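Biotin binding protein A (Gallus gallus, PDB 2C1S) binds biotin and its oxidised form biotin-D-sulfoxide inside an avidin-family beta-barrel. Local coordinates at residues L15-T20 and Y34-T39. Residues are numbered along the deposited sequence; the frame is centred on the assembly and turned at random.
Sequences LGSNMT and YQTAVT. With BSO (biotin-D-sulfoxide), chain C.
The ring of Tyr-34 lies obliquely across Met-19, whose CB sits 3.5 Å from CD1 of the ring. Met-19 SD, 4.9 Å from the ring centroid, completes a Met-aromatic contact. With CG anti to the backbone N (chi1 -159°), Tyr-34 sends its OH to the ureido oxygen O3 of biotin-D-sulfoxide, and the two oxygens are 2.7 Å apart. O3 lies near the ring plane, at its edge. Ser-17 reaches the same oxygen, OG to O3 measuring 2.8 Å, and its OG in turn accepts a nearly straight bond (164°) from Ala-37 N. That backbone N-H probably helps to orient the hydroxyl that donates to the ligand. Asn-13 ND2 and Asn-120 OD1 also hydrogen-bond the ligand. Thr-36 takes the opposite role: its OG1 accepts from ligand N2 at 2.8 Å and donates to Val-38 O at 2.7 Å. Beside the ureido group, Leu-15 CD1 meets Val-38 CG2 at 3.8 Å, and Trp-112 of a second subunit packs on both residues. Asn-18 and Gln-35 form an antiparallel hydrogen-bonded pair between neighbouring strands 18-21 and 29-35 of the avidin-type barrel, their side chains on the face turned from Met-19 and Tyr-34; a water links Gly-16 O, Asn-18 ND2 and Gln-35 O. A phenylalanine at Tyr-34 would probably keep the packing on Met-19 but leave O3 without one of its hydroxyl donors. Two hydroxyls converging on O3, with N2 donating to Thr-36, would be expected to draw negative charge onto O3, consistent with tight binding in the avidin family.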
ATOM      1  N   LEU A  15       8.989 -10.948  12.355  1.00 19.69           N
ATOM      2  CA  LEU A  15       8.978  -9.986  13.445  1.00 19.90           C
ATOM      3  C   LEU A  15       8.911 -10.699  14.797  1.00 20.91           C
ATOM      4  O   LEU A  15       9.031 -10.068  15.846  1.00 21.89           O
ATOM      5  CB  LEU A  15       7.772  -9.043  13.329  1.00 19.31           C
ATOM      6  CG  LEU A  15       7.688  -8.174  12.081  1.00 18.46           C
ATOM      7  CD1 LEU A  15       6.471  -7.212  12.168  1.00 14.60           C
ATOM      8  CD2 LEU A  15       8.976  -7.407  11.877  1.00 18.41           C
ATOM      9  N   GLY A  16       8.708 -12.012  14.743  1.00 21.82           N
ATOM     10  CA  GLY A  16       8.518 -12.824  15.938  1.00 22.33           C
ATOM     11  C   GLY A  16       7.072 -13.024  16.331  1.00 22.30           C
ATOM     12  O   GLY A  16       6.785 -13.655  17.352  1.00 22.45           O
ATOM     13  N   SER A  17       6.151 -12.504  15.524  1.00 21.14           N
ATOM     14  CA  SER A  17       4.739 -12.733  15.774  1.00 20.78           C
ATOM     15  C   SER A  17       4.328 -14.188  15.520  1.00 20.72           C
ATOM     16  O   SER A  17       4.805 -14.838  14.582  1.00 20.90           O
ATOM     17  CB  SER A  17       3.880 -11.792  14.905  1.00 19.68           C
ATOM     18  OG  SER A  17       4.229 -10.467  15.209  1.00 19.71           O
ATOM     19  N   ASN A  18       3.419 -14.684  16.363  1.00 21.09           N
ATOM     20  CA  ASN A  18       2.842 -16.006  16.193  1.00 22.09           C
ATOM     21  C   ASN A  18       1.368 -15.921  15.872  1.00 21.98           C
ATOM     22  O   ASN A  18       0.687 -15.008  16.333  1.00 21.59           O
ATOM     23  CB  ASN A  18       3.071 -16.856  17.457  1.00 22.97           C
ATOM     24  CG  ASN A  18       4.515 -17.195  17.648  1.00 25.83           C
ATOM     25  OD1 ASN A  18       5.032 -18.107  17.018  1.00 32.41           O
ATOM     26  ND2 ASN A  18       5.184 -16.463  18.510  1.00 31.01           N
ATOM     27  N   MET A  19       0.885 -16.852  15.062  1.00 21.86           N
ATOM     28  CA  MET A  19      -0.566 -16.981  14.852  1.00 22.88           C
ATOM     29  C   MET A  19      -1.025 -18.418  14.664  1.00 23.23           C
ATOM     30  O   MET A  19      -0.363 -19.227  14.014  1.00 22.86           O
ATOM     31  CB  MET A  19      -1.057 -16.106  13.695  1.00 23.47           C
ATOM     32  CG  MET A  19      -0.739 -16.612  12.340  1.00 23.94           C
ATOM     33  SD  MET A  19      -1.687 -15.793  11.059  1.00 22.66           S
ATOM     34  CE  MET A  19      -0.897 -16.516   9.626  1.00 22.53           C
ATOM     35  N   THR A  20      -2.193 -18.708  15.218  1.00 23.24           N
ATOM     36  CA  THR A  20      -2.815 -20.014  15.082  1.00 23.67           C
ATOM     37  C   THR A  20      -4.047 -19.868  14.229  1.00 23.31           C
ATOM     38  O   THR A  20      -4.853 -18.976  14.468  1.00 23.69           O
ATOM     39  CB  THR A  20      -3.238 -20.561  16.462  1.00 24.33           C
ATOM     40  OG1 THR A  20      -2.113 -20.492  17.348  1.00 24.84           O
ATOM     41  CG2 THR A  20      -3.714 -22.008  16.322  1.00 25.06           C
ATOM     42  N   TYR A  34      -3.882 -14.329  17.107  1.00 19.62           N
ATOM     43  CA  TYR A  34      -2.690 -13.635  16.614  1.00 19.78           C
ATOM     44  C   TYR A  34      -2.003 -12.973  17.773  1.00 20.37           C
ATOM     45  O   TYR A  34      -2.607 -12.137  18.480  1.00 21.68           O
ATOM     46  CB  TYR A  34      -3.087 -12.563  15.556  1.00 19.30           C
ATOM     47  CG  TYR A  34      -1.933 -12.161  14.655  1.00 17.12           C
ATOM     48  CD1 TYR A  34      -1.835 -12.696  13.373  1.00 18.72           C
ATOM     49  CD2 TYR A  34      -0.924 -11.296  15.102  1.00 16.83           C
ATOM     50  CE1 TYR A  34      -0.762 -12.378  12.537  1.00 16.47           C
ATOM     51  CE2 TYR A  34       0.187 -10.936  14.260  1.00 17.61           C
ATOM     52  CZ  TYR A  34       0.239 -11.502  12.967  1.00 19.65           C
ATOM     53  OH  TYR A  34       1.276 -11.216  12.080  1.00 18.08           O
ATOM     54  N   GLN A  35      -0.745 -13.368  17.997  1.00 20.85           N
ATOM     55  CA  GLN A  35       0.090 -12.813  19.043  1.00 21.22           C
ATOM     56  C   GLN A  35       1.227 -11.986  18.427  1.00 21.04           C
ATOM     57  O   GLN A  35       2.319 -12.515  18.098  1.00 21.18           O
ATOM     58  CB  GLN A  35       0.692 -13.938  19.892  1.00 21.00           C
ATOM     59  CG  GLN A  35       1.453 -13.432  21.110  1.00 24.26           C
ATOM     60  CD  GLN A  35       0.527 -12.914  22.217  1.00 28.72           C
ATOM     61  OE1 GLN A  35      -0.511 -13.516  22.500  1.00 32.19           O
ATOM     62  NE2 GLN A  35       0.904 -11.806  22.845  1.00 30.96           N
ATOM     63  N   THR A  36       0.989 -10.695  18.271  1.00 20.53           N
ATOM     64  CA  THR A  36       1.992  -9.856  17.625  1.00 19.57           C
ATOM     65  C   THR A  36       3.171  -9.592  18.553  1.00 20.76           C
ATOM     66  O   THR A  36       2.988  -9.431  19.769  1.00 21.71           O
ATOM     67  CB  THR A  36       1.349  -8.523  17.063  1.00 19.68           C
ATOM     68  OG1 THR A  36       2.372  -7.740  16.458  1.00 16.69           O
ATOM     69  CG2 THR A  36       0.690  -7.689  18.158  1.00 18.61           C
ATOM     70  N   ALA A  37       4.392  -9.579  18.002  1.00 20.93           N
ATOM     71  CA  ALA A  37       5.599  -9.273  18.780  1.00 21.07           C
ATOM     72  C   ALA A  37       5.804  -7.791  18.976  1.00 21.26           C
ATOM     73  O   ALA A  37       6.563  -7.371  19.864  1.00 21.48           O
ATOM     74  CB  ALA A  37       6.826  -9.884  18.111  1.00 21.02           C
ATOM     75  N   VAL A  38       5.146  -6.996  18.125  1.00 20.90           N
ATOM     76  CA  VAL A  38       5.346  -5.555  18.029  1.00 20.89           C
ATOM     77  C   VAL A  38       3.999  -4.804  18.017  1.00 20.28           C
ATOM     78  O   VAL A  38       2.958  -5.353  17.662  1.00 20.23           O
ATOM     79  CB  VAL A  38       6.183  -5.187  16.761  1.00 20.75           C
ATOM     80  CG1 VAL A  38       7.555  -5.857  16.805  1.00 21.54           C
ATOM     81  CG2 VAL A  38       5.474  -5.643  15.521  1.00 19.84           C
ATOM     82  N   THR A  39       4.021  -3.557  18.452  1.00 20.83           N
ATOM     83  CA  THR A  39       2.847  -2.707  18.391  1.00 21.10           C
ATOM     84  C   THR A  39       3.286  -1.267  18.194  1.00 21.72           C
ATOM     85  O   THR A  39       4.353  -0.853  18.687  1.00 21.28           O
ATOM     86  CB  THR A  39       1.963  -2.852  19.665  1.00 21.40           C
ATOM     87  OG1 THR A  39       0.841  -1.965  19.597  1.00 21.68           O
ATOM     88  CG2 THR A  39       2.763  -2.528  20.906  1.00 21.92           C
TER
HETATM   89  C11 BSO C1125      -1.276  -1.733  16.774  1.00 18.16           C
HETATM   90  O11 BSO C1125      -0.128  -1.529  17.232  1.00 21.03           O
HETATM   91  O12 BSO C1125      -2.040  -0.831  16.385  1.00 17.81           O
HETATM   92  C10 BSO C1125      -1.824  -3.174  16.695  1.00 16.32           C
HETATM   93  C9  BSO C1125      -0.779  -4.293  16.474  1.00 16.64           C
HETATM   94  C8  BSO C1125      -0.306  -4.251  15.026  1.00 17.13           C
HETATM   95  C7  BSO C1125       0.890  -5.205  14.840  1.00 16.97           C
HETATM   96  C2  BSO C1125       1.379  -5.127  13.376  1.00 15.45           C
HETATM   97  S1  BSO C1125       0.239  -5.817  12.164  1.00 18.39           S
HETATM   98  C6  BSO C1125       1.488  -5.815  10.845  1.00 17.75           C
HETATM   99  C5  BSO C1125       2.804  -6.212  11.545  1.00 18.18           C
HETATM  100  N1  BSO C1125       2.938  -7.676  11.509  1.00 17.23           N
HETATM  101  C3  BSO C1125       2.902  -8.176  12.750  1.00 17.27           C
HETATM  102  O3  BSO C1125       3.031  -9.386  12.959  1.00 18.64           O
HETATM  103  N2  BSO C1125       2.774  -7.248  13.708  1.00 16.55           N
HETATM  104  C4  BSO C1125       2.712  -5.894  13.077  1.00 15.41           C
HETATM  105  O10 BSO C1125      -0.731  -4.704  11.875  1.00 21.82           O
HETATM  106  O   HOH W   1       4.598 -13.583  19.445  1.00 42.03           O